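Local coordinates for outer surface protein (Bacillus cereus ATCC 14579, PDB 1X7F) that probably acts as a 6-phospho-N-acetylmuramidase, hydrolysing the glycosidic bond of 6-phosphorylated N-acetylmuramic acid in sugars recovered from the cell wall, at residues E284-L289 and K314-P319; A74-I79 and A113-D118; K236-T241 and D245-G250; A152-I157 and S165-C170. One frame throughout, in Å; residues are numbered along the deposited sequence. Where two conformers were deposited one is given.

How the interactions relate
Along the chain the contacts come in the order interaction 2, interaction 4, interaction 3, interaction 1. The first three belong to the N-terminal (beta/alpha)8-type barrel, whose eight parallel strands include 167-170 of interaction 4 and 246-249 of interaction 3. These two meet where Ile-248 CD1 lies 4.1 Å from Cys-170 SG, although their centres are about 20 Å apart. Interaction 2 joins two outer helices, about 25 Å from interaction 4 and 26 Å from interaction 3, centre to centre. Interaction 1 stands apart in the C-terminal domain with its mixed sheet, its centre about 56 Å from that of interaction 2, so each domain is held together by its own contacts.

Interaction 1: residues E284-L289 and K314-P319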
loop_
_atom_site.group_PDB
_atom_site.type_symbol
_atom_site.label_atom_id
_atom_site.label_comp_id
_atom_site.label_asym_id
_atom_site.label_seq_id
_atom_site.Cartn_x
_atom_site.Cartn_y
_atom_site.Cartn_z
ATOM N N GLU A 284 6.500 -17.323 -24.759
ATOM C CA GLU A 284 5.520 -17.345 -23.671
ATOM C C GLU A 284 5.924 -16.377 -22.559
ATOM O O GLU A 284 5.080 -15.667 -22.029
ATOM C CB GLU A 284 5.332 -18.770 -23.115
ATOM C CG GLU A 284 4.500 -19.665 -24.011
ATOM C CD GLU A 284 4.618 -21.152 -23.688
ATOM O OE1 GLU A 284 5.376 -21.536 -22.763
ATOM O OE2 GLU A 284 3.941 -21.947 -24.376
ATOM N N LYS A 285 7.215 -16.347 -22.229
ATOM C CA LYS A 285 7.739 -15.414 -21.235
ATOM C C LYS A 285 7.653 -13.952 -21.693
ATOM O O LYS A 285 7.373 -13.088 -20.889
ATOM C CB LYS A 285 9.188 -15.757 -20.884
ATOM C CG LYS A 285 9.365 -17.086 -20.163
ATOM C CD LYS A 285 10.791 -17.156 -19.626
ATOM C CE LYS A 285 11.128 -18.531 -19.081
ATOM N NZ LYS A 285 12.424 -18.490 -18.338
ATOM N N ARG A 286 7.893 -13.688 -22.981
ATOM C CA ARG A 286 7.768 -12.329 -23.534
ATOM C C ARG A 286 6.313 -11.855 -23.503
ATOM O O ARG A 286 6.042 -10.721 -23.098
ATOM C CB ARG A 286 8.324 -12.259 -24.969
ATOM C CG ARG A 286 8.447 -10.842 -25.528
ATOM C CD ARG A 286 8.883 -10.731 -27.013
ATOM N NE ARG A 286 9.666 -11.888 -27.405
ATOM C CZ ARG A 286 9.367 -12.711 -28.401
ATOM N NH1 ARG A 286 8.319 -12.488 -29.191
ATOM N NH2 ARG A 286 10.159 -13.746 -28.626
ATOM N N ALA A 287 5.390 -12.724 -23.922
ATOM C CA ALA A 287 3.949 -12.442 -23.841
ATOM C C ALA A 287 3.545 -12.091 -22.412
ATOM O O ALA A 287 2.721 -11.228 -22.190
ATOM C CB ALA A 287 3.131 -13.643 -24.332
ATOM N N THR A 288 4.134 -12.778 -21.447
ATOM C CA THR A 288 3.824 -12.563 -20.038
ATOM C C THR A 288 4.405 -11.250 -19.501
ATOM O O THR A 288 3.687 -10.468 -18.873
ATOM C CB THR A 288 4.348 -13.766 -19.217
ATOM O OG1 THR A 288 3.685 -14.965 -19.667
ATOM C CG2 THR A 288 3.972 -13.621 -17.722
ATOM N N LEU A 289 5.694 -11.021 -19.765
ATOM C CA LEU A 289 6.475 -9.973 -19.086
ATOM C C LEU A 289 6.550 -8.640 -19.813
ATOM O O LEU A 289 6.695 -7.594 -19.181
ATOM C CB LEU A 289 7.910 -10.442 -18.834
ATOM C CG LEU A 289 8.192 -11.660 -17.968
ATOM C CD1 LEU A 289 9.698 -11.958 -17.995
ATOM C CD2 LEU A 289 7.705 -11.439 -16.554
ATOM N N LYS A 314 -0.191 -14.287 -32.468
ATOM C CA LYS A 314 -0.960 -15.294 -33.205
ATOM C C LYS A 314 -0.162 -15.960 -34.331
ATOM O O LYS A 314 -0.514 -17.056 -34.781
ATOM C CB LYS A 314 -2.255 -14.694 -33.754
ATOM C CG LYS A 314 -2.059 -13.586 -34.761
ATOM C CD LYS A 314 -3.352 -13.293 -35.460
ATOM C CE LYS A 314 -3.247 -12.033 -36.273
ATOM N NZ LYS A 314 -4.259 -12.038 -37.372
ATOM N N ASP A 315 0.903 -15.288 -34.770
ATOM C CA ASP A 315 1.808 -15.794 -35.803
ATOM C C ASP A 315 2.863 -16.733 -35.235
ATOM O O ASP A 315 3.600 -17.355 -35.993
ATOM C CB ASP A 315 2.545 -14.638 -36.484
ATOM C CG ASP A 315 1.643 -13.782 -37.353
ATOM O OD1 ASP A 315 0.770 -14.338 -38.064
ATOM O OD2 ASP A 315 1.774 -12.529 -37.398
ATOM N N TYR A 316 2.942 -16.817 -33.911
ATOM C CA TYR A 316 4.040 -17.506 -33.239
ATOM C C TYR A 316 3.721 -18.954 -32.850
ATOM O O TYR A 316 2.560 -19.370 -32.830
ATOM C CB TYR A 316 4.522 -16.691 -32.028
ATOM C CG TYR A 316 5.243 -15.409 -32.428
ATOM C CD1 TYR A 316 4.524 -14.282 -32.859
ATOM C CD2 TYR A 316 6.637 -15.330 -32.402
ATOM C CE1 TYR A 316 5.167 -13.115 -33.229
ATOM C CE2 TYR A 316 7.292 -14.164 -32.767
ATOM C CZ TYR A 316 6.550 -13.055 -33.178
ATOM O OH TYR A 316 7.185 -11.903 -33.567
ATOM N N ASP A 317 4.770 -19.705 -32.530
ATOM C CA ASP A 317 4.677 -21.134 -32.331
ATOM C C ASP A 317 4.426 -21.418 -30.870
ATOM O O ASP A 317 5.233 -21.068 -30.015
ATOM C CB ASP A 317 5.977 -21.805 -32.794
ATOM C CG ASP A 317 5.816 -23.300 -33.084
ATOM O OD1 ASP A 317 6.846 -24.019 -32.981
ATOM O OD2 ASP A 317 4.737 -23.837 -33.441
ATOM N N PHE A 318 3.286 -22.041 -30.589
ATOM C CA PHE A 318 2.929 -22.439 -29.243
ATOM C C PHE A 318 2.606 -23.918 -29.283
ATOM O O PHE A 318 1.424 -24.300 -29.289
ATOM C CB PHE A 318 1.733 -21.631 -28.750
ATOM C CG PHE A 318 2.055 -20.194 -28.502
ATOM C CD1 PHE A 318 1.830 -19.237 -29.491
ATOM C CD2 PHE A 318 2.614 -19.794 -27.290
ATOM C CE1 PHE A 318 2.149 -17.903 -29.265
ATOM C CE2 PHE A 318 2.947 -18.457 -27.070
ATOM C CZ PHE A 318 2.704 -17.517 -28.055
ATOM N N PRO A 319 3.642 -24.760 -29.339
ATOM C CA PRO A 319 3.418 -26.193 -29.468
ATOM C C PRO A 319 2.675 -26.730 -28.254
ATOM O O PRO A 319 2.860 -26.243 -27.127
ATOM C CB PRO A 319 4.840 -26.772 -29.559
ATOM C CG PRO A 319 5.695 -25.602 -29.997
ATOM C CD PRO A 319 5.082 -24.434 -29.278
#
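Glu-284 and Phe-318 form the close part of this contact, and Arg-286 and Tyr-316 its looser outer part. The aliphatic stem of Glu-284 meets the rim of the phenyl ring: CG lies in the ring plane, 3.6 Å from Phe-318 CE2. The two run alongside one another, pointing opposite ways, with carboxylate and ring nearly coplanar, 19° apart. Glu-284 CG is anti to its carbonyl carbon (chi1 -76°) and the chain runs on extended, which carries the carboxylate past the ring edge toward its salt-bridge partner Arg-321; OE1 also accepts from Thr-281 N. The carbonyl of Glu-284 is gripped twice by Thr-288, one turn further on: its N and its OG1, the latter 2.8 Å from Glu-284 O, arrive from opposite faces of the carbonyl plane. The outer side borders solvent: Tyr-316 is exposed and Arg-286 partly so, whereas Glu-284 and Phe-318 are buried. Arg-286 NH1 comes no nearer than 4.1 Å to Tyr-316 CE2; the side chains run roughly perpendicular, their planes 65° apart, and NH1 approaches the ring obliquely, a loose touch. Both residues also touch a crystal neighbour. Phe-318 meets Tyr-313 and Ile-333, and its N bonds Asn-336 OD1. The loop after helix 309-313 is thus laid against helix 282-289, which packs on the mixed beta sheet of the C-terminal domain of this 6-phospho-N-acetylmuramidase family.

Interaction 2: residues A74-I79 and A113-D118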
loop_
_atom_site.group_PDB
_atom_site.type_symbol
_atom_site.label_atom_id
_atom_site.label_comp_id
_atom_site.label_asym_id
_atom_site.label_seq_id
_atom_site.Cartn_x
_atom_site.Cartn_y
_atom_site.Cartn_z
ATOM N N ALA A 74 15.428 19.678 21.416
ATOM C CA ALA A 74 16.545 19.897 20.482
ATOM C C ALA A 74 16.891 18.678 19.617
ATOM O O ALA A 74 17.284 18.825 18.454
ATOM C CB ALA A 74 17.783 20.387 21.229
ATOM N N GLU A 75 16.744 17.483 20.188
ATOM C CA GLU A 75 17.041 16.244 19.469
ATOM C C GLU A 75 15.931 15.859 18.497
ATOM O O GLU A 75 16.215 15.410 17.387
ATOM C CB GLU A 75 17.350 15.100 20.433
ATOM C CG GLU A 75 18.784 15.116 20.936
ATOM C CD GLU A 75 19.154 13.871 21.718
ATOM O OE1 GLU A 75 18.593 12.780 21.432
ATOM O OE2 GLU A 75 20.015 13.989 22.619
ATOM N N PHE A 76 14.676 16.027 18.920
ATOM C CA PHE A 76 13.532 15.955 18.006
ATOM C C PHE A 76 13.710 16.991 16.891
ATOM O O PHE A 76 13.375 16.734 15.743
ATOM C CB PHE A 76 12.211 16.200 18.747
ATOM C CG PHE A 76 11.467 14.941 19.114
ATOM C CD1 PHE A 76 10.624 14.317 18.192
ATOM C CD2 PHE A 76 11.589 14.390 20.387
ATOM C CE1 PHE A 76 9.926 13.151 18.529
ATOM C CE2 PHE A 76 10.900 13.225 20.733
ATOM C CZ PHE A 76 10.062 12.606 19.802
ATOM N N LYS A 77 14.256 18.151 17.250
ATOM C CA LYS A 77 14.541 19.227 16.303
ATOM C C LYS A 77 15.643 18.861 15.301
ATOM O O LYS A 77 15.560 19.233 14.112
ATOM C CB LYS A 77 14.940 20.496 17.059
ATOM C CG LYS A 77 14.595 21.788 16.357
ATOM C CD LYS A 77 15.169 22.965 17.131
ATOM C CE LYS A 77 14.218 24.149 17.130
ATOM N NZ LYS A 77 12.963 23.842 17.885
ATOM N N GLU A 78 16.672 18.154 15.788
ATOM C CA GLU A 78 17.754 17.683 14.927
ATOM C C GLU A 78 17.247 16.619 13.953
ATOM O O GLU A 78 17.429 16.740 12.737
ATOM C CB GLU A 78 18.921 17.139 15.758
ATOM C CG GLU A 78 20.085 16.617 14.923
ATOM C CD GLU A 78 21.385 16.477 15.712
ATOM O OE1 GLU A 78 21.348 16.465 16.964
ATOM O OE2 GLU A 78 22.456 16.375 15.068
ATOM N N ILE A 79 16.608 15.587 14.502
ATOM C CA ILE A 79 16.021 14.517 13.707
ATOM C C ILE A 79 15.084 15.078 12.632
ATOM O O ILE A 79 15.207 14.711 11.461
ATOM C CB ILE A 79 15.292 13.478 14.609
ATOM C CG1 ILE A 79 16.291 12.747 15.512
ATOM C CG2 ILE A 79 14.554 12.467 13.759
ATOM C CD1 ILE A 79 15.666 12.080 16.724
ATOM N N ALA A 113 5.232 23.592 15.357
ATOM C CA ALA A 113 5.865 24.391 14.302
ATOM C C ALA A 113 7.361 24.579 14.561
ATOM O O ALA A 113 8.178 24.403 13.649
ATOM C CB ALA A 113 5.173 25.746 14.166
ATOM N N GLU A 114 7.706 24.915 15.808
ATOM C CA GLU A 114 9.097 25.143 16.215
ATOM C C GLU A 114 9.987 23.911 16.040
ATOM O O GLU A 114 11.180 24.041 15.752
ATOM C CB GLU A 114 9.175 25.651 17.665
ATOM C CG GLU A 114 8.436 26.958 17.946
ATOM C CD GLU A 114 9.056 28.176 17.262
ATOM O OE1 GLU A 114 9.093 28.227 16.004
ATOM O OE2 GLU A 114 9.488 29.097 17.987
ATOM N N LEU A 115 9.407 22.724 16.223
ATOM C CA LEU A 115 10.119 21.470 15.963
ATOM C C LEU A 115 10.438 21.287 14.484
ATOM O O LEU A 115 11.483 20.738 14.134
ATOM C CB LEU A 115 9.317 20.259 16.450
ATOM C CG LEU A 115 9.236 19.950 17.944
ATOM C CD1 LEU A 115 8.950 18.472 18.114
ATOM C CD2 LEU A 115 10.513 20.345 18.694
ATOM N N GLY A 116 9.529 21.750 13.630
ATOM C CA GLY A 116 9.674 21.616 12.177
ATOM C C GLY A 116 8.749 20.558 11.606
ATOM O O GLY A 116 8.931 20.100 10.471
ATOM N N ALA A 117 7.773 20.150 12.417
ATOM C CA ALA A 117 6.742 19.211 12.004
ATOM C C ALA A 117 5.841 19.853 10.956
ATOM O O ALA A 117 5.635 21.070 10.957
ATOM C CB ALA A 117 5.929 18.770 13.200
ATOM N N ASP A 118 5.316 19.024 10.061
ATOM C CA ASP A 118 4.473 19.480 8.958
ATOM C C ASP A 118 2.999 19.357 9.305
ATOM O O ASP A 118 2.142 19.967 8.656
ATOM C CB ASP A 118 4.799 18.679 7.693
ATOM C CG ASP A 118 6.187 18.981 7.160
ATOM O OD1 ASP A 118 6.356 20.046 6.536
ATOM O OD2 ASP A 118 7.170 18.227 7.322
#
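Two successive outer helices of the (beta/alpha)8-type barrel meet here: Phe-76 and Lys-77 of helix 74-85 face Glu-114 and Leu-115 at the C-terminal end of helix 110-115, where a Schellman motif stops the helix. Its C-prime residue is Gly-116, with a positive phi of 106°; Ala-117 N reaches back to Phe-112 O, while the bond from Gly-116 N to Ala-113 O is weak. The backbones come close, Lys-77 CA lying 5.0 Å from Leu-115 CA. On the inner side the contact is apolar: Leu-115 CD1 approaches the CB of Phe-76 at 4.0 Å, and the phenyl ring itself leads away toward Pro-35 and strand 55-62. Leu-115 in turn lies against Leu-92 of strand 89-94, which runs between the two helices in the chain. Outside, Lys-77 supplies the polar tie. Its stem passes the end of the opposite helix, with CG 4.0 Å from Leu-115 O, and the chain then folds over at its last two torsions (chi4 66°), bringing the ammonium group in. The negative end of the helix dipole probably suits that charge. Lys-77 NZ donates to Glu-114 O at 2.8 Å, coming from above the carbonyl plane, 63° out of it.

Interaction 3: residues K236-T241 and D245-G250; sequences KHLWAT and DDVIIG
Val-247 lays its CG2 methyl over one face of the Trp-239 indole, 3.4 Å above the ring plane and displaced toward the rim. This is a CH-pi contact: CG2 is 3.7 Å from the centroid of the five-membered ring and 3.5 Å from Trp-239 CE2. The methyl is directed there because Val-247 CG2 stands anti to its carbonyl carbon. Leu-238 touches the same methyl, its CB 4.0 Å from Val-247 CG2, so helix 231-240 receives this valine with two consecutive residues. A short loop joins helix and strand 246-249 in the (beta/alpha)8-type barrel, and the buried contact packs helix 231-240 against the eighth, last strand of the barrel, which it precedes in the chain: Val-247 also meets Leu-29 and Ile-204 of the flanking strands, and Leu-238 meets Phe-186 of helix 183-195. Beside the CH-pi contact, one hydrogen bond is made at the indole edge. Trp-239 NE1 donates to Asp-245 O at 3.0 Å with an N-H...O angle of 153°; the acceptor sits close to the ring plane, yet the donor stands above the carbonyl plane, 53° out of it. Bond and methyl together fix the rotation of the indole. Asp-245 turns its carboxylate elsewhere, OD2 accepting from Ser-200 N.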
loop_
_atom_site.group_PDB
_atom_site.type_symbol
_atom_site.label_atom_id
_atom_site.label_comp_id
_atom_site.label_asym_id
_atom_site.label_seq_id
_atom_site.Cartn_x
_atom_site.Cartn_y
_atom_site.Cartn_z
ATOM N N LYS A 236 1.350 -3.233 -1.955
ATOM C CA LYS A 236 0.609 -3.529 -3.175
ATOM C C LYS A 236 -0.885 -3.542 -2.881
ATOM O O LYS A 236 -1.671 -2.925 -3.589
ATOM C CB LYS A 236 1.021 -4.896 -3.763
ATOM C CG LYS A 236 2.339 -4.922 -4.548
ATOM C CD LYS A 236 2.617 -6.357 -5.080
ATOM C CE LYS A 236 3.966 -6.450 -5.758
ATOM N NZ LYS A 236 4.080 -7.630 -6.655
ATOM N N HIS A 237 -1.276 -4.245 -1.824
ATOM C CA HIS A 237 -2.680 -4.359 -1.498
ATOM C C HIS A 237 -3.329 -2.997 -1.198
ATOM O O HIS A 237 -4.339 -2.648 -1.815
ATOM C CB HIS A 237 -2.884 -5.359 -0.364
ATOM C CG HIS A 237 -4.322 -5.642 -0.067
ATOM N ND1 HIS A 237 -4.737 -6.207 1.118
ATOM C CD2 HIS A 237 -5.441 -5.441 -0.800
ATOM C CE1 HIS A 237 -6.049 -6.344 1.104
ATOM N NE2 HIS A 237 -6.499 -5.885 -0.048
ATOM N N LEU A 238 -2.740 -2.234 -0.285
ATOM C CA LEU A 238 -3.246 -0.893 0.061
ATOM C C LEU A 238 -3.460 0.033 -1.153
ATOM O O LEU A 238 -4.503 0.685 -1.270
ATOM C CB LEU A 238 -2.335 -0.224 1.100
ATOM C CG LEU A 238 -2.273 -0.877 2.489
ATOM C CD1 LEU A 238 -1.355 -0.102 3.407
ATOM C CD2 LEU A 238 -3.654 -0.988 3.102
ATOM N N TRP A 239 -2.480 0.075 -2.048
ATOM C CA TRP A 239 -2.580 0.873 -3.260
ATOM C C TRP A 239 -3.587 0.309 -4.250
ATOM O O TRP A 239 -4.255 1.078 -4.940
ATOM C CB TRP A 239 -1.213 1.061 -3.942
ATOM C CG TRP A 239 -0.287 2.039 -3.245
ATOM C CD1 TRP A 239 -0.629 3.238 -2.671
ATOM C CD2 TRP A 239 1.140 1.928 -3.112
ATOM N NE1 TRP A 239 0.489 3.854 -2.160
ATOM C CE2 TRP A 239 1.589 3.077 -2.419
ATOM C CE3 TRP A 239 2.090 0.966 -3.503
ATOM C CZ2 TRP A 239 2.937 3.285 -2.095
ATOM C CZ3 TRP A 239 3.430 1.178 -3.183
ATOM C CH2 TRP A 239 3.832 2.319 -2.467
ATOM N N ALA A 240 -3.708 -1.018 -4.321
ATOM C CA ALA A 240 -4.686 -1.647 -5.236
ATOM C C ALA A 240 -6.153 -1.400 -4.861
ATOM O O ALA A 240 -7.022 -1.519 -5.710
ATOM C CB ALA A 240 -4.415 -3.167 -5.399
ATOM N N THR A 241 -6.437 -1.080 -3.596
ATOM C CA THR A 241 -7.820 -0.756 -3.190
ATOM C C THR A 241 -8.314 0.511 -3.909
ATOM O O THR A 241 -9.512 0.703 -4.093
ATOM C CB THR A 241 -7.962 -0.578 -1.648
ATOM O OG1 THR A 241 -7.130 0.501 -1.206
ATOM C CG2 THR A 241 -7.457 -1.815 -0.855
ATOM N N ASP A 245 -3.586 6.533 -0.338
ATOM C CA ASP A 245 -2.539 7.264 -1.040
ATOM C C ASP A 245 -1.151 6.940 -0.504
ATOM O O ASP A 245 -0.251 6.623 -1.275
ATOM C CB ASP A 245 -2.797 8.775 -0.959
ATOM C CG ASP A 245 -4.205 9.135 -1.371
ATOM O OD1 ASP A 245 -4.650 8.683 -2.450
ATOM O OD2 ASP A 245 -4.952 9.848 -0.680
ATOM N N ASP A 246 -0.983 7.022 0.816
ATOM C CA ASP A 246 0.336 6.876 1.432
ATOM C C ASP A 246 0.474 5.572 2.214
ATOM O O ASP A 246 -0.425 5.183 2.962
ATOM C CB ASP A 246 0.650 8.097 2.327
ATOM C CG ASP A 246 0.712 9.403 1.541
ATOM O OD1 ASP A 246 0.600 9.364 0.291
ATOM O OD2 ASP A 246 0.883 10.523 2.069
ATOM N N VAL A 247 1.607 4.899 2.034
ATOM C CA VAL A 247 1.862 3.641 2.727
ATOM C C VAL A 247 3.021 3.856 3.707
ATOM O O VAL A 247 4.121 4.224 3.304
ATOM C CB VAL A 247 2.112 2.470 1.718
ATOM C CG1 VAL A 247 2.592 1.212 2.427
ATOM C CG2 VAL A 247 0.844 2.173 0.920
ATOM N N ILE A 248 2.754 3.657 4.999
ATOM C CA ILE A 248 3.743 3.938 6.045
ATOM C C ILE A 248 4.099 2.659 6.790
ATOM O O ILE A 248 3.213 1.946 7.243
ATOM C CB ILE A 248 3.213 5.029 7.055
ATOM C CG1 ILE A 248 2.685 6.267 6.309
ATOM C CG2 ILE A 248 4.306 5.436 8.038
ATOM C CD1 ILE A 248 1.838 7.224 7.170
ATOM N N ILE A 249 5.395 2.367 6.920
ATOM C CA ILE A 249 5.849 1.290 7.813
ATOM C C ILE A 249 5.680 1.734 9.270
ATOM O O ILE A 249 6.260 2.740 9.684
ATOM C CB ILE A 249 7.330 0.921 7.531
ATOM C CG1 ILE A 249 7.554 0.735 6.022
ATOM C CG2 ILE A 249 7.746 -0.308 8.372
ATOM C CD1 ILE A 249 8.982 0.521 5.622
ATOM N N GLY A 250 4.893 0.970 10.034
ATOM C CA GLY A 250 4.501 1.326 11.391
ATOM C C GLY A 250 5.541 1.048 12.455
ATOM O O GLY A 250 5.611 1.766 13.446
#

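Interaction 4: residues A152-I157 and S165-C170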
loop_
_atom_site.group_PDB
_atom_site.type_symbol
_atom_site.label_atom_id
_atom_site.label_comp_id
_atom_site.label_asym_id
_atom_site.label_seq_id
_atom_site.Cartn_x
_atom_site.Cartn_y
_atom_site.Cartn_z
ATOM N N ALA A 152 -19.660 9.537 10.679
ATOM C CA ALA A 152 -19.738 10.790 9.930
ATOM C C ALA A 152 -18.968 11.897 10.661
ATOM O O ALA A 152 -19.541 12.893 11.121
ATOM C CB ALA A 152 -21.191 11.183 9.703
ATOM N N TYR A 153 -17.658 11.688 10.756
ATOM C CA TYR A 153 -16.725 12.545 11.486
ATOM C C TYR A 153 -16.403 13.785 10.654
ATOM O O TYR A 153 -16.513 14.919 11.144
ATOM C CB TYR A 153 -15.458 11.733 11.809
ATOM C CG TYR A 153 -14.378 12.423 12.627
ATOM C CD1 TYR A 153 -13.032 12.150 12.381
ATOM C CD2 TYR A 153 -14.690 13.329 13.646
ATOM C CE1 TYR A 153 -12.026 12.759 13.122
ATOM C CE2 TYR A 153 -13.681 13.949 14.390
ATOM C CZ TYR A 153 -12.355 13.656 14.114
ATOM O OH TYR A 153 -11.341 14.241 14.826
ATOM N N LEU A 154 -16.035 13.556 9.392
ATOM C CA LEU A 154 -15.782 14.634 8.428
ATOM C C LEU A 154 -16.979 15.553 8.197
ATOM O O LEU A 154 -16.819 16.779 8.174
ATOM C CB LEU A 154 -15.291 14.066 7.091
ATOM C CG LEU A 154 -13.826 13.635 6.988
ATOM C CD1 LEU A 154 -13.592 12.865 5.692
ATOM C CD2 LEU A 154 -12.903 14.844 7.073
ATOM N N GLU A 155 -18.159 14.950 8.032
ATOM C CA GLU A 155 -19.418 15.678 7.814
ATOM C C GLU A 155 -19.671 16.677 8.937
ATOM O O GLU A 155 -20.232 17.751 8.714
ATOM C CB GLU A 155 -20.596 14.698 7.730
ATOM C CG GLU A 155 -20.371 13.486 6.829
ATOM C CD GLU A 155 -20.613 13.768 5.356
ATOM O OE1 GLU A 155 -21.336 14.738 5.032
ATOM O OE2 GLU A 155 -20.088 13.008 4.517
ATOM N N ASN A 156 -19.248 16.299 10.143
ATOM C CA ASN A 156 -19.351 17.124 11.340
ATOM C C ASN A 156 -18.346 18.284 11.291
ATOM O O ASN A 156 -18.735 19.451 11.399
ATOM C CB ASN A 156 -19.133 16.237 12.575
ATOM C CG ASN A 156 -19.444 16.944 13.879
ATOM O OD1 ASN A 156 -20.415 17.702 13.989
ATOM N ND2 ASN A 156 -18.626 16.677 14.891
ATOM N N ILE A 157 -17.068 17.947 11.097
ATOM C CA ILE A 157 -15.969 18.919 11.009
ATOM C C ILE A 157 -16.199 19.970 9.919
ATOM O O ILE A 157 -16.020 21.164 10.161
ATOM C CB ILE A 157 -14.602 18.196 10.798
ATOM C CG1 ILE A 157 -14.258 17.322 12.007
ATOM C CG2 ILE A 157 -13.475 19.201 10.530
ATOM C CD1 ILE A 157 -13.144 16.324 11.748
ATOM N N SER A 165 -8.603 21.861 3.095
ATOM C CA SER A 165 -7.272 21.744 2.494
ATOM C C SER A 165 -6.122 21.518 3.498
ATOM O O SER A 165 -5.027 21.118 3.102
ATOM C CB SER A 165 -7.007 22.974 1.606
ATOM O OG SER A 165 -5.664 23.426 1.713
ATOM N N ALA A 166 -6.375 21.779 4.782
ATOM C CA ALA A 166 -5.402 21.501 5.846
ATOM C C ALA A 166 -5.516 20.064 6.398
ATOM O O ALA A 166 -4.591 19.555 7.043
ATOM C CB ALA A 166 -5.526 22.534 6.970
ATOM N N LEU A 167 -6.638 19.403 6.116
ATOM C CA LEU A 167 -6.878 18.041 6.592
ATOM C C LEU A 167 -6.194 16.943 5.769
ATOM O O LEU A 167 -6.154 16.999 4.538
ATOM C CB LEU A 167 -8.382 17.757 6.664
ATOM C CG LEU A 167 -9.231 18.559 7.655
ATOM C CD1 LEU A 167 -10.707 18.224 7.480
ATOM C CD2 LEU A 167 -8.788 18.327 9.099
ATOM N N ILE A 168 -5.633 15.966 6.482
ATOM C CA ILE A 168 -5.250 14.663 5.933
ATOM C C ILE A 168 -5.783 13.579 6.884
ATOM O O ILE A 168 -6.327 13.892 7.952
ATOM C CB ILE A 168 -3.703 14.529 5.706
ATOM C CG1 ILE A 168 -2.915 14.762 7.004
ATOM C CG2 ILE A 168 -3.229 15.482 4.589
ATOM C CD1 ILE A 168 -1.411 14.528 6.876
ATOM N N GLY A 169 -5.646 12.318 6.491
ATOM C CA GLY A 169 -6.119 11.219 7.291
ATOM C C GLY A 169 -5.143 10.056 7.334
ATOM O O GLY A 169 -4.511 9.719 6.325
ATOM N N CYS A 170 -5.020 9.436 8.504
ATOM C CA CYS A 170 -4.252 8.208 8.614
ATOM C C CYS A 170 -4.946 7.233 9.548
ATOM O O CYS A 170 -5.424 7.608 10.616
ATOM C CB CYS A 170 -2.817 8.486 9.074
ATOM S SG CYS A 170 -1.747 7.038 9.124
#
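A single methyl of Leu-167 is shared by two residues of the preceding helix. Leu-167 CD1 lies 4.1 Å from Leu-154 CD2 and 4.2 Å from Ile-157 CG2, contacts of ordinary van der Waals length between branched apolar side chains. The two leucines lie side by side, head to tail, while Ile-157, one helical turn further on, comes to the same methyl from another direction. All three residues are buried, but the touch is light: the segments bury 97 Å² together, and the backbones stay well apart, with Leu-154 CA 9.7 Å from Leu-167 CA. With chi1 -65° placing Leu-167 CG opposite the carbonyl carbon and chi2 175° extending CD1, the methyl reaches toward the helix across that gap. Behind the first shell, the helix is braced from within. Ile-157 CD1 sits over one face of the Tyr-153 ring, 3.5 Å above its plane, and Ile-157 N bonds Tyr-153 O at 3.1 Å. Tyr-153 OH is hydrogen-bonded to Glu-131 OE2, and Asn-156 ND2 to Asp-127 O; these bonds tie the helix to helix 129-134, through Glu-131, and to Asp-127 just before that helix. Strand 142-146, short helix 153-157 and strand 167-170 make up one beta-alpha-beta unit of the barrel: strand 167-170 pairs in parallel with 142-146, and Leu-154 also packs on Leu-145 of that strand and on Phe-193 of helix 183-195.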